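Local structure of probable ribosomal RNA small subunit methyltransferase (Thermus thermophilus, 3DMH) at residues A[125-130]-A[177-182]; A[184-189]-A[201-206]; A[300-305]-A[334-339]. The protein transfers a methyl group from S-adenosylmethionine to the N2 amino group of a guanosine in the 16S RNA of the small ribosomal subunit. One frame throughout, in Å; residues are numbered along the deposited sequence.

How the contacts relate
Going from the N terminus, contact 1 joins the last turn of helix 115-128 to the chain leaving the first of two mixed sheets, closing a loop of 46 residues that includes helix 145-156 and the whole of strands 133-140, 159-165 and 168-174. After one intervening residue the linker enters contact 2, where 184-189 pairs with 201-206, closing an 11-residue loop at the open end of a β hairpin between the two halves of the protein. Contact 3 joins neighbouring parallel strands of the second mixed sheet across 28 residues containing helix 317-329. The three loops follow one another without nesting or crossing, and the centres of contacts 1 and 3 lie about 44 Å apart.

Contact 1 of 3, residues A[125-130]-A[177-182]; sequences AARALR and KEAPPL
Arg127 reaches out from the last turn of a helix and grips the carbonyl of Pro180, while Ala179 tucks its methyl group against the helix backbone at the base of the same side chain. The arginine CG lies beside the backbone N and anti to the carbonyl carbon, and there touches Ala179 CB at 3.7 Å. A bend at chi3 (56°) then turns NE out of the line of the chain. The guanidinium presents an edge to the peptide, with NH1 donating to Pro180 O at 2.7 Å and an N-H...O angle of 150°. The oxygen lies almost in the guanidinium plane, whereas the donor stands 44° above the plane of the carbonyl, so the two flat groups are turned out of each other's plane. Beyond this bond, NH1 also lies against Pro181 CA at 3.6 Å. The aliphatic part of the arginine is used as well, for Arg127 CD meets Leu182 CG at 4.0 Å where the two side chains cross obliquely.

Ala179 CB also meets Ala126, whose own CB is 3.9 Å away. The same Ala179 methyl lies 3.7 Å from Arg127 N, so it rests on the peptide between the two helix residues, and small side chains on both surfaces allow this close approach.

This is packing at the protein surface, away from the ligand pockets. It lays the start of the linker between the two halves of the protein over the C-terminal end of helix 115-128. Lys175 NZ bonds to Ala126 O and Leu129 O, Ala126 and Pro180 also touch helix 145-156 at Leu156 and Leu155, and Leu182 packs on Trp95.

Contact 2 of 3, residues A[184-189]-A[201-206]; sequences SLWRAF and HHLPGV
Leu185 packs against Leu203 and Pro204 at the open end of an antiparallel β hairpin formed by strands 187-193 and 196-202. Its CD2 approaches Pro204 CG at 4.1 Å. One water donates to both Leu185 O and His202 O, bridging the backbones just before direct pairing begins.

Trp186 lays its indole over Leu203. Leu203 CD2 sits over one face of the five-membered ring, 3.5 Å from its centroid, in a CH-pi contact, while Leu203 CG lies near CZ2 of the six-membered ring. At the rim, near the ring plane, is the carbonyl carbon of His201. Lys273 of helix 265-277 adds a cation-pi contact to the same indole.

Arg187 forms the hydrogen-bonded pair with His202. Arg187 N donates to His202 O at 3.0 Å, and His202 N returns a bond to Arg187 O at 2.9 Å; both are close to straight. The arginine side chain bends back at chi2 (-58°), and its NH1 bonds to the carbonyl of the preceding residue, Trp186 O, at 2.9 Å.

Ala188 and His201 are the next, non-hydrogen-bonded pair. The Ala188 methyl lies over a face of the His201 imidazole, with CB 3.7 Å from His201 CD2, in a second CH-pi contact.

Phe189 reaches the other histidine, His202, on the face of the hairpin that also carries the Arg187 side chain. In this buried imidazole NE2 is bonded to Gly210 N and ND1 donates to the carbonyl O of Leu203, which begins the type II turn Leu203-Val206; this should fix the ring's rotation. The hairpin's open end packs on helix 115-128 through Pro204 and on helix 265-277 through His201, with the Phe189 side chain about 8 Å from the bound S-adenosylmethionine. The side chains of Phe189 and His202 cross at about a right angle, and the rings meet edge to edge, Phe189 CE2 lying 3.9 Å from His202 CD2.

Contact 3 of 3, residues A[300-305]-A[334-339]; sequences DIIVTN and GVFFLV. With SAM (S-adenosylmethionine), chain D; GMP (guanosine), chain E.
Residues 300-305 and 334-339 are parallel neighbours in the mixed sheet of the C-terminal methyltransferase domain, paired in register from Ile301-Val335 to Thr304-Leu338 and linked through helix 317-329 in a β-α-β crossover. The short strand axes run 4.8 Å apart and 7° from parallel. Five backbone hydrogen bonds join them, from Val335 N to Asp300 O at one end to Val339 N to Thr304 O at the other.

One face carries Ile301, Val303, Val335 and Phe337 and is covered in part by helix 214-227. Here Ile301 and Val335 lie side by side, with CG1 of the isoleucine 3.8 Å from CG2 of the valine. The opposite face, under helix 317-329, is built around Phe336. Its CG is anti to the backbone N (chi1 179°); the ring meets the neighbouring strand through CD1, 3.9 Å from Ile302 CG2. Further round the rim, Phe336 CE1 meets Thr304 CG2 at 3.7 Å, and that methyl also touches Leu338 CD1. The threonine hydroxyl is bonded to Leu240 O, so its polar end is satisfied within the buried sheet.

At the C-terminal end, Val339 CG1 packs against Asn305 CB at 3.7 Å. Asn305 OD1 accepts a bond from guanosine N2 at 2.9 Å, nearly straight at 163°, while ND2 bonds to Asp213 OD2 and Ser216 OG and only weakly to the cofactor carboxylate. The backbone Asn305 O lies 3.2 Å from the methyl carbon CE of S-adenosylmethionine. An alanine at Asn305 would probably leave guanosine N2 without this acceptor and Asp213 and Ser216 without their shared amide donor.

Asn305 opens the Asn-Pro-Pro-Phe sequence ending at Phe308, the motif after the strand that is characteristic of amino-methylating enzymes of this Rossmann-like class; here its asparagine holds the target amine beside the cofactor methyl.

Contact 1 of 3, residues A[125-130]-A[177-182]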
# COMPACT_ATOMS: atom_id res chain seq x y z
N ALA A 125 13.71 -13.05 2.76
CA ALA A 125 13.33 -14.47 2.86
C ALA A 125 14.56 -15.33 3.10
O ALA A 125 14.58 -16.18 3.98
CB ALA A 125 12.60 -14.93 1.61
N ALA A 126 15.60 -15.10 2.30
CA ALA A 126 16.86 -15.84 2.42
C ALA A 126 17.50 -15.65 3.81
O ALA A 126 17.97 -16.62 4.42
CB ALA A 126 17.83 -15.44 1.31
N ARG A 127 17.47 -14.42 4.31
CA ARG A 127 18.01 -14.10 5.64
C ARG A 127 17.19 -14.71 6.78
O ARG A 127 17.76 -15.15 7.79
CB ARG A 127 18.13 -12.58 5.80
CG ARG A 127 19.08 -11.95 4.79
CD ARG A 127 19.35 -10.46 5.06
NE ARG A 127 19.87 -10.22 6.40
CZ ARG A 127 21.16 -10.31 6.73
NH1 ARG A 127 22.06 -10.63 5.81
NH2 ARG A 127 21.54 -10.08 7.98
N ALA A 128 15.86 -14.74 6.63
CA ALA A 128 14.97 -15.25 7.66
C ALA A 128 15.15 -16.73 7.93
O ALA A 128 14.92 -17.19 9.05
CB ALA A 128 13.51 -14.95 7.28
N LEU A 129 15.50 -17.47 6.89
CA LEU A 129 15.62 -18.92 6.96
C LEU A 129 16.89 -19.35 7.69
O LEU A 129 17.96 -18.78 7.49
CB LEU A 129 15.62 -19.53 5.54
CG LEU A 129 14.26 -19.56 4.82
CD1 LEU A 129 14.45 -20.01 3.37
CD2 LEU A 129 13.26 -20.45 5.54
N ARG A 130 16.77 -20.38 8.52
CA ARG A 130 17.93 -21.13 8.99
C ARG A 130 18.56 -21.85 7.81
O ARG A 130 17.92 -22.04 6.78
CB ARG A 130 17.52 -22.17 10.04
CG ARG A 130 16.67 -23.31 9.49
CD ARG A 130 16.57 -24.48 10.43
NE ARG A 130 15.60 -25.49 10.00
CZ ARG A 130 15.86 -26.48 9.13
NH1 ARG A 130 17.06 -26.59 8.57
NH2 ARG A 130 14.91 -27.36 8.83
N LYS A 177 23.03 -22.04 1.02
CA LYS A 177 24.14 -21.09 1.10
C LYS A 177 23.79 -19.89 1.98
O LYS A 177 22.61 -19.62 2.26
CB LYS A 177 24.52 -20.60 -0.31
CG LYS A 177 23.60 -19.53 -0.86
CD LYS A 177 24.00 -19.08 -2.26
CE LYS A 177 23.62 -20.11 -3.30
NZ LYS A 177 24.14 -19.68 -4.63
N GLU A 178 24.82 -19.17 2.40
CA GLU A 178 24.66 -18.00 3.25
C GLU A 178 23.95 -16.87 2.51
O GLU A 178 24.25 -16.58 1.35
CB GLU A 178 26.02 -17.52 3.76
CG GLU A 178 26.05 -17.32 5.27
CD GLU A 178 25.66 -18.58 6.03
OE1 GLU A 178 24.60 -18.57 6.70
OE2 GLU A 178 26.40 -19.59 5.94
N ALA A 179 23.00 -16.24 3.20
CA ALA A 179 22.30 -15.09 2.64
C ALA A 179 23.20 -13.86 2.62
O ALA A 179 23.98 -13.64 3.55
CB ALA A 179 21.04 -14.82 3.45
N PRO A 180 23.07 -13.02 1.57
CA PRO A 180 23.81 -11.76 1.53
C PRO A 180 23.22 -10.71 2.47
O PRO A 180 22.16 -10.94 3.09
CB PRO A 180 23.61 -11.30 0.08
CG PRO A 180 22.27 -11.84 -0.28
CD PRO A 180 22.24 -13.20 0.36
N PRO A 181 23.91 -9.56 2.61
CA PRO A 181 23.31 -8.43 3.32
C PRO A 181 22.09 -7.91 2.55
O PRO A 181 21.95 -8.18 1.34
CB PRO A 181 24.43 -7.39 3.34
CG PRO A 181 25.70 -8.18 3.11
CD PRO A 181 25.29 -9.25 2.16
N LEU A 182 21.20 -7.21 3.24
CA LEU A 182 20.10 -6.54 2.57
C LEU A 182 20.67 -5.53 1.58
O LEU A 182 21.70 -4.90 1.87
CB LEU A 182 19.20 -5.81 3.57
CG LEU A 182 18.24 -6.66 4.41
CD1 LEU A 182 17.62 -5.80 5.51
CD2 LEU A 182 17.18 -7.31 3.53

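Contact 2 of 3, residues A[184-189]-A[201-206]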
# COMPACT_ATOMS: atom_id res chain seq x y z
N SER A 184 20.73 -1.85 -0.35
CA SER A 184 20.42 -0.49 0.05
C SER A 184 18.97 -0.23 -0.31
O SER A 184 18.54 -0.54 -1.42
CB SER A 184 21.33 0.49 -0.68
OG SER A 184 21.29 1.76 -0.06
N LEU A 185 18.21 0.33 0.63
CA LEU A 185 16.76 0.43 0.45
C LEU A 185 16.25 1.84 0.22
O LEU A 185 15.23 2.03 -0.44
CB LEU A 185 16.07 -0.16 1.67
CG LEU A 185 16.33 -1.64 1.93
CD1 LEU A 185 16.00 -1.98 3.37
CD2 LEU A 185 15.53 -2.51 0.96
N TRP A 186 16.93 2.82 0.80
CA TRP A 186 16.45 4.18 0.72
C TRP A 186 16.95 4.90 -0.52
O TRP A 186 18.13 4.78 -0.89
CB TRP A 186 16.86 4.95 1.96
CG TRP A 186 16.03 4.64 3.16
CD1 TRP A 186 16.34 3.76 4.16
CD2 TRP A 186 14.76 5.21 3.51
NE1 TRP A 186 15.34 3.75 5.11
CE2 TRP A 186 14.36 4.64 4.73
CE3 TRP A 186 13.92 6.16 2.90
CZ2 TRP A 186 13.16 4.98 5.37
CZ3 TRP A 186 12.72 6.50 3.52
CH2 TRP A 186 12.36 5.90 4.74
N ARG A 187 16.04 5.63 -1.15
CA ARG A 187 16.37 6.53 -2.24
C ARG A 187 15.90 7.93 -1.89
O ARG A 187 14.97 8.11 -1.11
CB ARG A 187 15.75 6.06 -3.56
CG ARG A 187 16.24 4.69 -4.07
CD ARG A 187 17.75 4.62 -4.27
NE ARG A 187 18.18 3.28 -4.69
CZ ARG A 187 18.74 2.37 -3.89
NH1 ARG A 187 18.97 2.63 -2.61
NH2 ARG A 187 19.10 1.19 -4.39
N ALA A 188 16.56 8.94 -2.47
CA ALA A 188 16.14 10.32 -2.29
C ALA A 188 16.21 11.02 -3.64
O ALA A 188 17.02 10.64 -4.50
CB ALA A 188 17.04 11.03 -1.29
N PHE A 189 15.36 12.02 -3.82
CA PHE A 189 15.45 12.88 -5.00
C PHE A 189 14.91 14.27 -4.65
O PHE A 189 14.11 14.42 -3.74
CB PHE A 189 14.68 12.27 -6.18
CG PHE A 189 13.18 12.31 -6.02
CD1 PHE A 189 12.47 13.39 -6.52
CD2 PHE A 189 12.50 11.29 -5.36
CE1 PHE A 189 11.09 13.47 -6.39
CE2 PHE A 189 11.12 11.34 -5.24
CZ PHE A 189 10.41 12.43 -5.73
N HIS A 201 12.20 11.33 0.25
CA HIS A 201 12.92 10.13 0.66
C HIS A 201 11.92 9.02 0.65
O HIS A 201 10.80 9.18 1.14
CB HIS A 201 13.45 10.28 2.07
CG HIS A 201 14.63 11.19 2.17
ND1 HIS A 201 14.53 12.57 2.12
CD2 HIS A 201 15.96 10.92 2.26
CE1 HIS A 201 15.74 13.10 2.21
NE2 HIS A 201 16.62 12.12 2.29
N HIS A 202 12.31 7.89 0.09
CA HIS A 202 11.40 6.75 0.09
C HIS A 202 12.06 5.39 0.01
O HIS A 202 13.19 5.24 -0.49
CB HIS A 202 10.34 6.91 -1.01
CG HIS A 202 10.90 6.95 -2.39
ND1 HIS A 202 11.38 5.82 -3.03
CD2 HIS A 202 11.08 7.98 -3.26
CE1 HIS A 202 11.82 6.16 -4.23
NE2 HIS A 202 11.65 7.46 -4.39
N LEU A 203 11.33 4.41 0.54
CA LEU A 203 11.68 3.01 0.45
C LEU A 203 11.15 2.43 -0.87
O LEU A 203 10.44 3.12 -1.62
CB LEU A 203 11.10 2.26 1.65
CG LEU A 203 11.72 2.60 3.01
CD1 LEU A 203 10.78 2.12 4.12
CD2 LEU A 203 13.07 1.93 3.17
N PRO A 204 11.51 1.16 -1.17
CA PRO A 204 11.00 0.57 -2.40
C PRO A 204 9.49 0.38 -2.40
O PRO A 204 8.88 0.20 -1.33
CB PRO A 204 11.68 -0.81 -2.45
CG PRO A 204 12.86 -0.73 -1.55
CD PRO A 204 12.44 0.25 -0.46
N GLY A 205 8.90 0.45 -3.59
CA GLY A 205 7.52 0.02 -3.81
C GLY A 205 6.49 1.14 -3.75
O GLY A 205 5.30 0.93 -4.06
N VAL A 206 6.93 2.32 -3.33
CA VAL A 206 6.02 3.46 -3.21
C VAL A 206 5.50 3.90 -4.57
O VAL A 206 6.15 3.64 -5.62
CB VAL A 206 6.70 4.67 -2.50
CG1 VAL A 206 7.19 4.26 -1.12
CG2 VAL A 206 7.84 5.23 -3.36
O HOH W 1 13.67 3.21 -2.53

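Contact 3 of 3, residues A[300-305]-A[334-339]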
# COMPACT_ATOMS: atom_id res chain seq x y z
N ASP A 300 -10.61 21.37 7.06
CA ASP A 300 -10.92 22.52 6.21
C ASP A 300 -10.65 22.21 4.73
O ASP A 300 -11.35 22.72 3.84
CB ASP A 300 -10.07 23.73 6.63
CG ASP A 300 -10.21 24.06 8.11
OD1 ASP A 300 -11.36 24.23 8.57
OD2 ASP A 300 -9.17 24.14 8.82
N ILE A 301 -9.62 21.41 4.47
CA ILE A 301 -9.21 21.10 3.10
C ILE A 301 -8.86 19.62 3.05
O ILE A 301 -8.13 19.14 3.91
CB ILE A 301 -7.97 21.92 2.67
CG1 ILE A 301 -8.28 23.42 2.67
CG2 ILE A 301 -7.47 21.51 1.29
CD1 ILE A 301 -7.04 24.29 2.62
N ILE A 302 -9.36 18.92 2.03
CA ILE A 302 -8.99 17.52 1.83
C ILE A 302 -8.49 17.36 0.40
O ILE A 302 -9.11 17.88 -0.54
CB ILE A 302 -10.16 16.57 2.13
CG1 ILE A 302 -10.52 16.71 3.61
CG2 ILE A 302 -9.78 15.11 1.77
CD1 ILE A 302 -11.60 15.76 4.10
N VAL A 303 -7.33 16.72 0.25
CA VAL A 303 -6.73 16.56 -1.07
C VAL A 303 -6.49 15.09 -1.32
O VAL A 303 -6.23 14.33 -0.38
CB VAL A 303 -5.37 17.33 -1.22
CG1 VAL A 303 -5.58 18.82 -1.03
CG2 VAL A 303 -4.33 16.80 -0.22
N THR A 304 -6.55 14.69 -2.59
CA THR A 304 -6.21 13.31 -2.90
C THR A 304 -5.82 13.13 -4.35
O THR A 304 -6.43 13.72 -5.24
CB THR A 304 -7.35 12.32 -2.51
OG1 THR A 304 -6.88 10.97 -2.68
CG2 THR A 304 -8.62 12.55 -3.37
N ASN A 305 -4.78 12.31 -4.54
CA ASN A 305 -4.44 11.70 -5.83
C ASN A 305 -4.71 10.20 -5.59
O ASN A 305 -3.82 9.49 -5.10
CB ASN A 305 -2.97 11.98 -6.11
CG ASN A 305 -2.49 11.36 -7.41
OD1 ASN A 305 -3.25 10.72 -8.12
ND2 ASN A 305 -1.20 11.57 -7.73
N GLY A 334 -15.76 23.72 3.95
CA GLY A 334 -14.53 23.00 3.57
C GLY A 334 -14.47 22.65 2.10
O GLY A 334 -15.50 22.60 1.41
N VAL A 335 -13.26 22.41 1.60
CA VAL A 335 -13.07 22.15 0.18
C VAL A 335 -12.31 20.85 -0.10
O VAL A 335 -11.49 20.41 0.71
CB VAL A 335 -12.42 23.34 -0.54
CG1 VAL A 335 -13.33 24.56 -0.51
CG2 VAL A 335 -11.05 23.69 0.05
N PHE A 336 -12.60 20.26 -1.26
CA PHE A 336 -12.04 18.97 -1.67
C PHE A 336 -11.41 19.11 -3.04
O PHE A 336 -12.04 19.65 -3.97
CB PHE A 336 -13.18 17.96 -1.72
CG PHE A 336 -12.77 16.57 -2.15
CD1 PHE A 336 -11.64 15.96 -1.60
CD2 PHE A 336 -13.55 15.87 -3.06
CE1 PHE A 336 -11.28 14.65 -1.96
CE2 PHE A 336 -13.21 14.56 -3.44
CZ PHE A 336 -12.08 13.94 -2.88
N PHE A 337 -10.18 18.61 -3.18
CA PHE A 337 -9.48 18.58 -4.47
C PHE A 337 -9.09 17.14 -4.78
O PHE A 337 -8.49 16.47 -3.93
CB PHE A 337 -8.17 19.38 -4.42
CG PHE A 337 -8.35 20.85 -4.23
CD1 PHE A 337 -8.31 21.72 -5.32
CD2 PHE A 337 -8.56 21.37 -2.96
CE1 PHE A 337 -8.48 23.09 -5.12
CE2 PHE A 337 -8.72 22.72 -2.76
CZ PHE A 337 -8.68 23.60 -3.85
N LEU A 338 -9.42 16.67 -5.98
CA LEU A 338 -9.09 15.31 -6.41
C LEU A 338 -8.49 15.34 -7.80
O LEU A 338 -8.97 16.07 -8.67
CB LEU A 338 -10.35 14.45 -6.40
CG LEU A 338 -10.26 13.01 -6.92
CD1 LEU A 338 -11.26 12.08 -6.24
CD2 LEU A 338 -10.48 13.01 -8.43
N VAL A 339 -7.43 14.56 -8.04
CA VAL A 339 -6.84 14.53 -9.38
C VAL A 339 -6.86 13.10 -9.92
O VAL A 339 -6.59 12.15 -9.17
CB VAL A 339 -5.42 15.16 -9.40
CG1 VAL A 339 -4.43 14.38 -8.53
CG2 VAL A 339 -4.88 15.30 -10.83
N SAM D . -0.39 11.38 -2.47
CA SAM D . 0.79 10.69 -3.09
C SAM D . 1.22 11.45 -4.32
O SAM D . 0.42 12.31 -4.73
OXT SAM D . 2.29 11.18 -4.87
CB SAM D . 0.44 9.25 -3.50
CG SAM D . -0.69 9.11 -4.51
SD SAM D . -0.92 7.37 -5.01
CE SAM D . -1.77 7.56 -6.61
C5' SAM D . -2.29 6.75 -4.00
C4' SAM D . -1.85 6.41 -2.58
O4' SAM D . -3.01 5.84 -1.96
C3' SAM D . -0.71 5.39 -2.48
O3' SAM D . 0.37 5.89 -1.70
C2' SAM D . -1.38 4.17 -1.85
O2' SAM D . -0.54 3.35 -1.07
C1' SAM D . -2.49 4.87 -1.07
N9 SAM D . -3.54 3.94 -0.68
C8 SAM D . -3.99 2.80 -1.33
N7 SAM D . -5.01 2.25 -0.62
C5 SAM D . -5.19 3.04 0.50
C6 SAM D . -6.05 2.95 1.61
N6 SAM D . -6.91 1.94 1.74
N1 SAM D . -5.96 3.93 2.57
C2 SAM D . -5.06 4.97 2.46
N3 SAM D . -4.16 5.05 1.41
C4 SAM D . -4.26 4.09 0.45
C4' GMP E . 0.45 8.38 -17.03
O4' GMP E . -0.57 8.63 -16.05
C3' GMP E . 0.93 6.96 -16.79
O3' GMP E . 2.11 7.03 -15.99
C2' GMP E . -0.19 6.33 -15.99
O2' GMP E . 0.29 5.29 -15.13
C1' GMP E . -0.71 7.50 -15.18
N9 GMP E . -2.13 7.44 -14.78
C8 GMP E . -3.16 6.85 -15.42
N7 GMP E . -4.33 7.02 -14.75
C5 GMP E . -4.05 7.76 -13.65
C6 GMP E . -4.82 8.31 -12.50
O6 GMP E . -6.05 8.13 -12.40
N1 GMP E . -4.13 9.01 -11.57
C2 GMP E . -2.79 9.22 -11.65
N2 GMP E . -2.14 9.93 -10.70
N3 GMP E . -2.03 8.75 -12.68
C4 GMP E . -2.61 8.03 -13.68